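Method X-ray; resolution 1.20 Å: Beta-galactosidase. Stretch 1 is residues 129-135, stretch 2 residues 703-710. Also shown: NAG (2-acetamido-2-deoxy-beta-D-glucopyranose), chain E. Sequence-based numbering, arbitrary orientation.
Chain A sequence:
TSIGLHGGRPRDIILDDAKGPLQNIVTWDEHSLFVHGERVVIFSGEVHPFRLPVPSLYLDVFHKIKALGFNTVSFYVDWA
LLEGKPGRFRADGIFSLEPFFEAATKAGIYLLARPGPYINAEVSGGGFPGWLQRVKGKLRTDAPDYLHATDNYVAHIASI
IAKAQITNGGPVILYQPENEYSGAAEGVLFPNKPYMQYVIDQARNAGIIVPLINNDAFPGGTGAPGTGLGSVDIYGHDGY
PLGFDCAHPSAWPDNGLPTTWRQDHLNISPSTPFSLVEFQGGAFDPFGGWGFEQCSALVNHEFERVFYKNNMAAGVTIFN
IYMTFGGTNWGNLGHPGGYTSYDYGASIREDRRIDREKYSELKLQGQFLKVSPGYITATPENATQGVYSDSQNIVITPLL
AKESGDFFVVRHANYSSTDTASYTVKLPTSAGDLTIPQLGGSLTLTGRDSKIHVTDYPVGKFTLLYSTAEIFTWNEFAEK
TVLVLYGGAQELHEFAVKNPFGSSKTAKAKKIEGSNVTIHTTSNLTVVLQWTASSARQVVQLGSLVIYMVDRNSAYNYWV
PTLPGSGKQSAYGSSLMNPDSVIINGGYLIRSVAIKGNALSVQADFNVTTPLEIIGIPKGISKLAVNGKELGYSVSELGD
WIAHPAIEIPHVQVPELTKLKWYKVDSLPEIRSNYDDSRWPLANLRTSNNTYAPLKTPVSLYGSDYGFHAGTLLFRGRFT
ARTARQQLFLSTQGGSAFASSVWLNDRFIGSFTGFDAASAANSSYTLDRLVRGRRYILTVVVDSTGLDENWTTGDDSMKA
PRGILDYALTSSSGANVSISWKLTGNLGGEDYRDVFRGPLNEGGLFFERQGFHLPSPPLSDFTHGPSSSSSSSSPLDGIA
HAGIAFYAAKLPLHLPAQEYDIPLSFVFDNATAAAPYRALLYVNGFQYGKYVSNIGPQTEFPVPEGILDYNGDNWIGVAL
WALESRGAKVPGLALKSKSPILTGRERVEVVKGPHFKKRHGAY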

# COMPACT_ATOMS: atom_id res chain seq x y z
N PRO A 129 -9.38 -5.36 17.25
CA PRO A 129 -9.56 -4.27 18.21
C PRO A 129 -8.91 -4.63 19.56
O PRO A 129 -8.85 -5.80 20.00
N GLY A 130 -8.43 -3.61 20.28
CA GLY A 130 -7.71 -3.86 21.53
C GLY A 130 -8.57 -4.54 22.60
O GLY A 130 -8.01 -5.15 23.53
N TRP A 131 -9.92 -4.43 22.48
CA TRP A 131 -10.73 -5.17 23.46
C TRP A 131 -10.64 -6.68 23.31
O TRP A 131 -11.08 -7.37 24.25
N LEU A 132 -10.02 -7.20 22.25
CA LEU A 132 -9.75 -8.65 22.25
C LEU A 132 -8.70 -9.02 23.27
O LEU A 132 -8.54 -10.20 23.59
N GLN A 133 -7.93 -8.05 23.85
CA GLN A 133 -7.09 -8.42 24.96
C GLN A 133 -7.90 -8.91 26.17
O GLN A 133 -7.32 -9.61 26.99
N ARG A 134 -9.19 -8.60 26.22
CA ARG A 134 -10.02 -9.04 27.31
C ARG A 134 -10.76 -10.35 26.99
O ARG A 134 -11.61 -10.80 27.75
N VAL A 135 -10.45 -10.98 25.86
CA VAL A 135 -11.03 -12.29 25.51
C VAL A 135 -10.06 -13.35 25.92
O VAL A 135 -8.92 -13.37 25.46
N GLY A 703 -3.60 -0.89 29.64
CA GLY A 703 -4.58 0.03 29.10
C GLY A 703 -5.84 -0.64 28.56
O GLY A 703 -6.97 -0.18 28.77
N SER A 704 -5.65 -1.76 27.82
CA SER A 704 -6.82 -2.33 27.14
C SER A 704 -7.78 -2.95 28.14
O SER A 704 -8.97 -3.12 27.78
N ASP A 705 -7.33 -3.26 29.35
CA ASP A 705 -8.25 -3.81 30.34
C ASP A 705 -9.25 -2.76 30.77
O ASP A 705 -10.31 -3.13 31.32
N TYR A 706 -9.01 -1.48 30.54
CA TYR A 706 -9.89 -0.38 30.91
C TYR A 706 -10.45 0.32 29.67
O TYR A 706 -11.05 1.40 29.78
N GLY A 707 -10.25 -0.29 28.49
CA GLY A 707 -10.84 0.29 27.29
C GLY A 707 -9.96 1.25 26.52
O GLY A 707 -10.49 1.93 25.60
N PHE A 708 -8.66 1.34 26.86
CA PHE A 708 -7.75 2.27 26.23
C PHE A 708 -6.81 1.51 25.29
O PHE A 708 -5.94 0.80 25.81
N HIS A 709 -6.98 1.69 23.99
CA HIS A 709 -6.25 0.86 23.02
C HIS A 709 -5.31 1.64 22.13
O HIS A 709 -4.62 1.01 21.30
N ALA A 710 -5.30 2.96 22.24
CA ALA A 710 -4.68 3.81 21.23
C ALA A 710 -3.78 4.88 21.90
O ALA A 710 -4.20 5.60 22.82

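The contact joins a 3-10 segment, 130-134, to a second, 703-705, and to the loop that follows it; the touching residues are at least 570 apart in sequence, and the two sides together bury 325 Å². The CA atoms of Gly130 and His709 lie 5.2 Å apart, the closest backbone pairing listed. The His709 CB points toward stretch 1, and with chi1 at -51° (m) and chi2 at -54° the imidazole lies with one face against the backbone at Gly130 and Trp131. Gly130 CA sits 3.7 Å from the centroid of the His709 ring, 26° off the normal, a CH-pi contact, and His709 CE1 is 3.3 Å from both Gly130 C and Trp131 N. An ideal CB on Gly130 would fall 2.3 Å from His709 ND1, a clash, so the ring packs this closely because glycine has no side chain.

The ring is also held from within its own stretch. Ser704, in rotamer m (chi1 -72°), hydrogen bonds through OG to His709 ND1 at 2.7 Å; either atom could be the donor. Trp131 adopts chi1 47° (p), its CB pointing sideways, and His709 NE2 lies near the plane of the indole, at its edge; the closest side-chain approach is 4.0 Å, from Trp131 CB to His709 NE2.

Gln133 points toward stretch 2 in an m, t conformation (chi1 -58°, chi2 -153°), an extended reach that carries OE1 to 3.3 Å from Ser704 CB. Two waters donate to this oxygen. Water 1 lies 2.9 Å from Gln133 OE1 and 2.9 Å from Asp705 OD1, donating to both; water 2 lies 2.9 Å from Gln133 OE1 and accepts from Ser704 N, also at 2.9 Å. Asp705 (chi1 -80°, m) starts away from stretch 1, yet its carboxylate end comes nearer, leaving OD1 4.0 Å from Arg134 CG.

Arg134 has the largest covered area, 71 Å². Its CB starts sideways; chi1 m and chi2 t extend the chain, then chi3 at -53° (m) and chi4 at -92° turn the guanidinium so that its end approaches stretch 2. There Arg134 NH1 donates to Ser704 O at 2.9 Å with an angle of 152°, the one direct hydrogen bond between the stretches. Ser704 O also accepts from Gly707 N at 3.2 Å. Arg134 NE donates to NAG O7 at 3.0 Å and 150°. Both Ser704 O and NAG O7 lie near the guanidinium plane, at its edge, as in-plane N-H donors require, so one side chain links stretch 2 to the sugar.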

# COMPACT_ATOMS: atom_id res chain seq x y z
CB PRO A 129 -11.07 -4.19 18.41
CG PRO A 129 -11.63 -4.82 17.15
CD PRO A 129 -10.66 -5.92 16.80
CB TRP A 131 -12.15 -4.65 23.40
CG TRP A 131 -12.84 -4.47 22.09
CD1 TRP A 131 -12.94 -3.33 21.39
CD2 TRP A 131 -13.56 -5.47 21.37
NE1 TRP A 131 -13.66 -3.51 20.25
CE2 TRP A 131 -14.06 -4.81 20.21
CE3 TRP A 131 -13.86 -6.83 21.57
CZ2 TRP A 131 -14.83 -5.45 19.23
CZ3 TRP A 131 -14.63 -7.44 20.58
CH2 TRP A 131 -15.10 -6.76 19.44
CB LEU A 132 -9.34 -9.11 20.85
CG LEU A 132 -10.49 -9.29 19.85
CD1 LEU A 132 -9.93 -9.98 18.60
CD2 LEU A 132 -11.76 -9.97 20.27
CB GLN A 133 -6.20 -7.24 25.41
CG GLN A 133 -5.32 -6.70 24.29
CD GLN A 133 -4.06 -6.04 24.78
OE1 GLN A 133 -3.98 -5.61 25.95
NE2 GLN A 133 -3.03 -5.90 23.92
CB ARG A 134 -11.05 -7.96 27.63
CG ARG A 134 -10.35 -6.65 28.02
CD ARG A 134 -11.32 -5.71 28.71
NE ARG A 134 -12.58 -5.42 28.01
CZ ARG A 134 -12.75 -4.38 27.18
NH1 ARG A 134 -11.73 -3.54 26.92
NH2 ARG A 134 -13.93 -4.14 26.60
CB VAL A 135 -11.31 -12.31 23.99
CG1 VAL A 135 -11.73 -13.72 23.56
CG2 VAL A 135 -12.40 -11.31 23.65
CB SER A 704 -6.40 -3.40 26.12
OG SER A 704 -5.80 -2.77 24.98
CB ASP A 705 -7.53 -4.31 31.58
CG ASP A 705 -6.91 -5.71 31.37
OD1 ASP A 705 -7.10 -6.33 30.30
OD2 ASP A 705 -6.24 -6.18 32.33
CB TYR A 706 -9.09 0.61 31.76
CG TYR A 706 -8.60 -0.01 33.06
CD1 TYR A 706 -7.37 -0.66 33.10
CD2 TYR A 706 -9.36 0.06 34.20
CE1 TYR A 706 -6.90 -1.23 34.27
CE2 TYR A 706 -8.88 -0.52 35.41
CZ TYR A 706 -7.66 -1.14 35.43
OH TYR A 706 -7.23 -1.70 36.63
CB PHE A 708 -6.93 3.04 27.28
CG PHE A 708 -7.84 3.82 28.23
CD1 PHE A 708 -8.67 4.83 27.76
CD2 PHE A 708 -7.81 3.50 29.59
CE1 PHE A 708 -9.45 5.53 28.65
CE2 PHE A 708 -8.62 4.16 30.49
CZ PHE A 708 -9.44 5.19 29.99
CB HIS A 709 -7.27 0.14 22.07
CG HIS A 709 -8.31 -0.56 22.90
ND1 HIS A 709 -7.96 -1.47 23.92
CD2 HIS A 709 -9.65 -0.38 22.90
CE1 HIS A 709 -9.11 -1.86 24.47
NE2 HIS A 709 -10.14 -1.23 23.88
CB ALA A 710 -5.74 4.57 20.43
C1 NAG E . -13.93 -11.05 31.25
C2 NAG E . -14.81 -9.84 30.87
C3 NAG E . -16.28 -10.01 31.24
C4 NAG E . -16.86 -11.36 30.78
C5 NAG E . -15.85 -12.46 31.18
C6 NAG E . -16.38 -13.83 30.75
C7 NAG E . -14.12 -7.50 30.56
C8 NAG E . -14.01 -6.21 31.35
N2 NAG E . -14.33 -8.57 31.33
O3 NAG E . -17.09 -8.96 30.72
O4 NAG E . -18.11 -11.56 31.44
O5 NAG E . -14.56 -12.17 30.60
O6 NAG E . -15.78 -14.91 31.43
O7 NAG E . -14.35 -7.40 29.35
O HOH W 1 -4.77 -6.43 28.62
O HOH W 2 -3.12 -3.00 26.97